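Local coordinates for protein aminopeptidase YwaD (PDB 6HC6) that hydrolyses peptides from their N-terminal end as a secreted, monomeric aminopeptidase that carries two zinc ions and releases residues such as leucine, arginine and lysine, at residues 197-202 / 215-220. Numbering follows the deposited sequence.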
ATOM      1  N   PRO A 197     -11.120 -16.046  14.267  1.00 28.13           N
ATOM      2  CA  PRO A 197     -11.330 -15.463  12.935  1.00 26.78           C
ATOM      3  C   PRO A 197     -11.865 -14.044  13.034  1.00 24.76           C
ATOM      4  O   PRO A 197     -12.661 -13.726  13.920  1.00 24.88           O
ATOM      5  CB  PRO A 197     -12.358 -16.400  12.291  1.00 27.06           C
ATOM      6  CG  PRO A 197     -12.258 -17.686  13.055  1.00 30.01           C
ATOM      7  CD  PRO A 197     -11.872 -17.299  14.453  1.00 28.58           C
ATOM      8  N   VAL A 198     -11.400 -13.183  12.123  1.00 23.96           N
ATOM      9  CA  VAL A 198     -11.875 -11.809  11.991  1.00 24.52           C
ATOM     10  C   VAL A 198     -12.129 -11.546  10.510  1.00 28.12           C
ATOM     11  O   VAL A 198     -11.204 -11.647   9.696  1.00 27.42           O
ATOM     12  CB  VAL A 198     -10.866 -10.787  12.539  1.00 24.27           C
ATOM     13  CG1 VAL A 198     -11.439  -9.378  12.426  1.00 28.12           C
ATOM     14  CG2 VAL A 198     -10.455 -11.110  13.993  1.00 25.95           C
ATOM     15  N   VAL A 199     -13.366 -11.197  10.158  1.00 23.62           N
ATOM     16  CA  VAL A 199     -13.707 -10.935   8.762  1.00 22.04           C
ATOM     17  C   VAL A 199     -14.490  -9.634   8.662  1.00 25.49           C
ATOM     18  O   VAL A 199     -15.148  -9.199   9.611  1.00 25.56           O
ATOM     19  CB  VAL A 199     -14.509 -12.088   8.102  1.00 23.63           C
ATOM     20  CG1 VAL A 199     -13.776 -13.432   8.249  1.00 23.29           C
ATOM     21  CG2 VAL A 199     -15.944 -12.150   8.642  1.00 22.35           C
ATOM     22  N   GLY A 200     -14.405  -9.006   7.501  1.00 23.05           N
ATOM     23  CA  GLY A 200     -15.155  -7.791   7.220  1.00 23.35           C
ATOM     24  C   GLY A 200     -16.148  -8.055   6.106  1.00 24.16           C
ATOM     25  O   GLY A 200     -15.858  -8.809   5.177  1.00 24.43           O
ATOM     26  N   ILE A 201     -17.333  -7.460   6.222  1.00 21.08           N
ATOM     27  CA  ILE A 201     -18.390  -7.651   5.237  1.00 19.52           C
ATOM     28  C   ILE A 201     -19.026  -6.304   4.934  1.00 23.80           C
ATOM     29  O   ILE A 201     -18.792  -5.306   5.621  1.00 23.08           O
ATOM     30  CB  ILE A 201     -19.460  -8.658   5.706  1.00 25.23           C
ATOM     31  CG1 ILE A 201     -20.218  -8.091   6.912  1.00 24.59           C
ATOM     32  CG2 ILE A 201     -18.817 -10.012   6.030  1.00 20.42           C
ATOM     33  CD1 ILE A 201     -21.364  -8.978   7.392  1.00 26.00           C
ATOM     34  N   LYS A 202     -19.857  -6.298   3.896  1.00 24.66           N
ATOM     35  CA  LYS A 202     -20.532  -5.094   3.446  1.00 26.74           C
ATOM     36  C   LYS A 202     -21.597  -4.650   4.442  1.00 29.06           C
ATOM     37  O   LYS A 202     -22.142  -5.444   5.217  1.00 25.94           O
ATOM     38  CB  LYS A 202     -21.185  -5.331   2.086  1.00 26.56           C
ATOM     39  CG  LYS A 202     -20.175  -5.434   0.948  1.00 26.48           C
ATOM     40  CD  LYS A 202     -20.884  -5.215  -0.361  1.00 36.20           C
ATOM     41  CE  LYS A 202     -21.090  -6.501  -1.120  1.00 48.39           C
ATOM     42  NZ  LYS A 202     -20.885  -6.254  -2.580  1.00 55.37           N
ATOM     43  N   ALA A 215     -24.569 -18.001  12.312  1.00 27.91           N
ATOM     44  CA  ALA A 215     -23.843 -17.917  11.058  1.00 28.29           C
ATOM     45  C   ALA A 215     -22.772 -18.997  11.032  1.00 28.21           C
ATOM     46  O   ALA A 215     -22.365 -19.526  12.070  1.00 28.88           O
ATOM     47  CB  ALA A 215     -23.226 -16.526  10.870  1.00 27.09           C
ATOM     48  N   THR A 216     -22.326 -19.336   9.825  1.00 27.14           N
ATOM     49  CA  THR A 216     -21.246 -20.294   9.631  1.00 25.97           C
ATOM     50  C   THR A 216     -20.130 -19.650   8.830  1.00 29.20           C
ATOM     51  O   THR A 216     -20.361 -19.153   7.720  1.00 27.69           O
ATOM     52  CB  THR A 216     -21.723 -21.549   8.908  1.00 29.67           C
ATOM     53  OG1 THR A 216     -22.745 -22.195   9.677  1.00 31.69           O
ATOM     54  CG2 THR A 216     -20.566 -22.512   8.697  1.00 33.49           C
ATOM     55  N   LEU A 217     -18.920 -19.701   9.374  1.00 27.27           N
ATOM     56  CA  LEU A 217     -17.735 -19.142   8.744  1.00 23.62           C
ATOM     57  C   LEU A 217     -16.810 -20.280   8.339  1.00 30.03           C
ATOM     58  O   LEU A 217     -16.556 -21.187   9.138  1.00 33.37           O
ATOM     59  CB  LEU A 217     -17.045 -18.183   9.709  1.00 24.04           C
ATOM     60  CG  LEU A 217     -16.131 -17.091   9.200  1.00 44.52           C
ATOM     61  CD1 LEU A 217     -16.935 -16.033   8.487  1.00 42.05           C
ATOM     62  CD2 LEU A 217     -15.441 -16.486  10.407  1.00 50.58           C
ATOM     63  N   LYS A 218     -16.348 -20.261   7.089  1.00 29.61           N
ATOM     64  CA  LYS A 218     -15.356 -21.212   6.598  1.00 28.61           C
ATOM     65  C   LYS A 218     -14.162 -20.412   6.107  1.00 30.98           C
ATOM     66  O   LYS A 218     -14.291 -19.630   5.161  1.00 32.55           O
ATOM     67  CB  LYS A 218     -15.912 -22.090   5.474  1.00 31.38           C
ATOM     68  CG  LYS A 218     -17.109 -22.943   5.874  1.00 37.47           C
ATOM     69  CD  LYS A 218     -17.462 -23.979   4.805  1.00 41.77           C
ATOM     70  CE  LYS A 218     -18.763 -24.692   5.160  1.00 51.62           C
ATOM     71  NZ  LYS A 218     -19.219 -25.622   4.086  1.00 55.26           N
ATOM     72  N   LEU A 219     -13.012 -20.591   6.758  1.00 27.96           N
ATOM     73  CA  LEU A 219     -11.815 -19.826   6.425  1.00 23.54           C
ATOM     74  C   LEU A 219     -10.609 -20.747   6.412  1.00 34.14           C
ATOM     75  O   LEU A 219     -10.378 -21.487   7.371  1.00 32.21           O
ATOM     76  CB  LEU A 219     -11.573 -18.688   7.418  1.00 27.79           C
ATOM     77  CG  LEU A 219     -12.594 -17.553   7.458  1.00 34.82           C
ATOM     78  CD1 LEU A 219     -12.377 -16.746   8.716  1.00 42.86           C
ATOM     79  CD2 LEU A 219     -12.486 -16.659   6.225  1.00 35.55           C
ATOM     80  N   LYS A 220      -9.846 -20.692   5.327  1.00 30.58           N
ATOM     81  CA  LYS A 220      -8.631 -21.476   5.176  1.00 28.06           C
ATOM     82  C   LYS A 220      -7.437 -20.534   5.120  1.00 27.28           C
ATOM     83  O   LYS A 220      -7.503 -19.471   4.493  1.00 28.67           O
ATOM     84  CB  LYS A 220      -8.696 -22.346   3.913  1.00 35.02           C
ATOM     85  CG  LYS A 220      -7.343 -22.683   3.306  1.00 50.33           C
ATOM     86  CD  LYS A 220      -7.225 -24.167   2.974  1.00 61.44           C
ATOM     87  CE  LYS A 220      -5.959 -24.458   2.178  1.00 62.30           C
ATOM     88  NZ  LYS A 220      -5.981 -25.834   1.592  1.00 69.47           N
TER
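Val199 lays CG1 against the ends of both Leu217 and Leu219 on the facing strand and leaves CG2 for Leu217 alone. CG1 lies 3.6 Å from Leu219 CD1 and is also near CD2 of that leucine, the two side chains crossing at a slant. With Leu217 the meeting is tip to tip: Val199 CG2 comes within 4.0 Å of Leu217 CD1, and both methyls of this leucine lie a looser 4.1 Å from Val199 CG1. Pro197, two residues earlier, reaches both leucines at once through its CB, 3.6 Å from Leu217 CD2 and 3.6 Å from Leu219 CD1. Both leucine CB atoms point toward 197-202, and Leu217 CG, anti to the backbone N (chi1 -157°), lies on the side where its two methyls meet Val199 and Pro197. An alanine at Leu217 would probably open a gap beside both Val199 methyls and leave Pro197 CB with Leu219 CD1 as its partner across this contact. The contact is wholly apolar and buried; the backbones stay well apart, Pro197 CA and Leu219 CA being 7.9 Å from each other. It is core packing of the PA domain, distant from the zinc site. Strand 198-201 runs between strands 172-176 and 107-113 and leads into helix 203-209, while strand 214-222 pairs with 125-131 and 97-104. Leu111 of strand 107-113 touches Val199, Leu217 and Leu219, and Leu102 of strand 97-104 packs on Leu217.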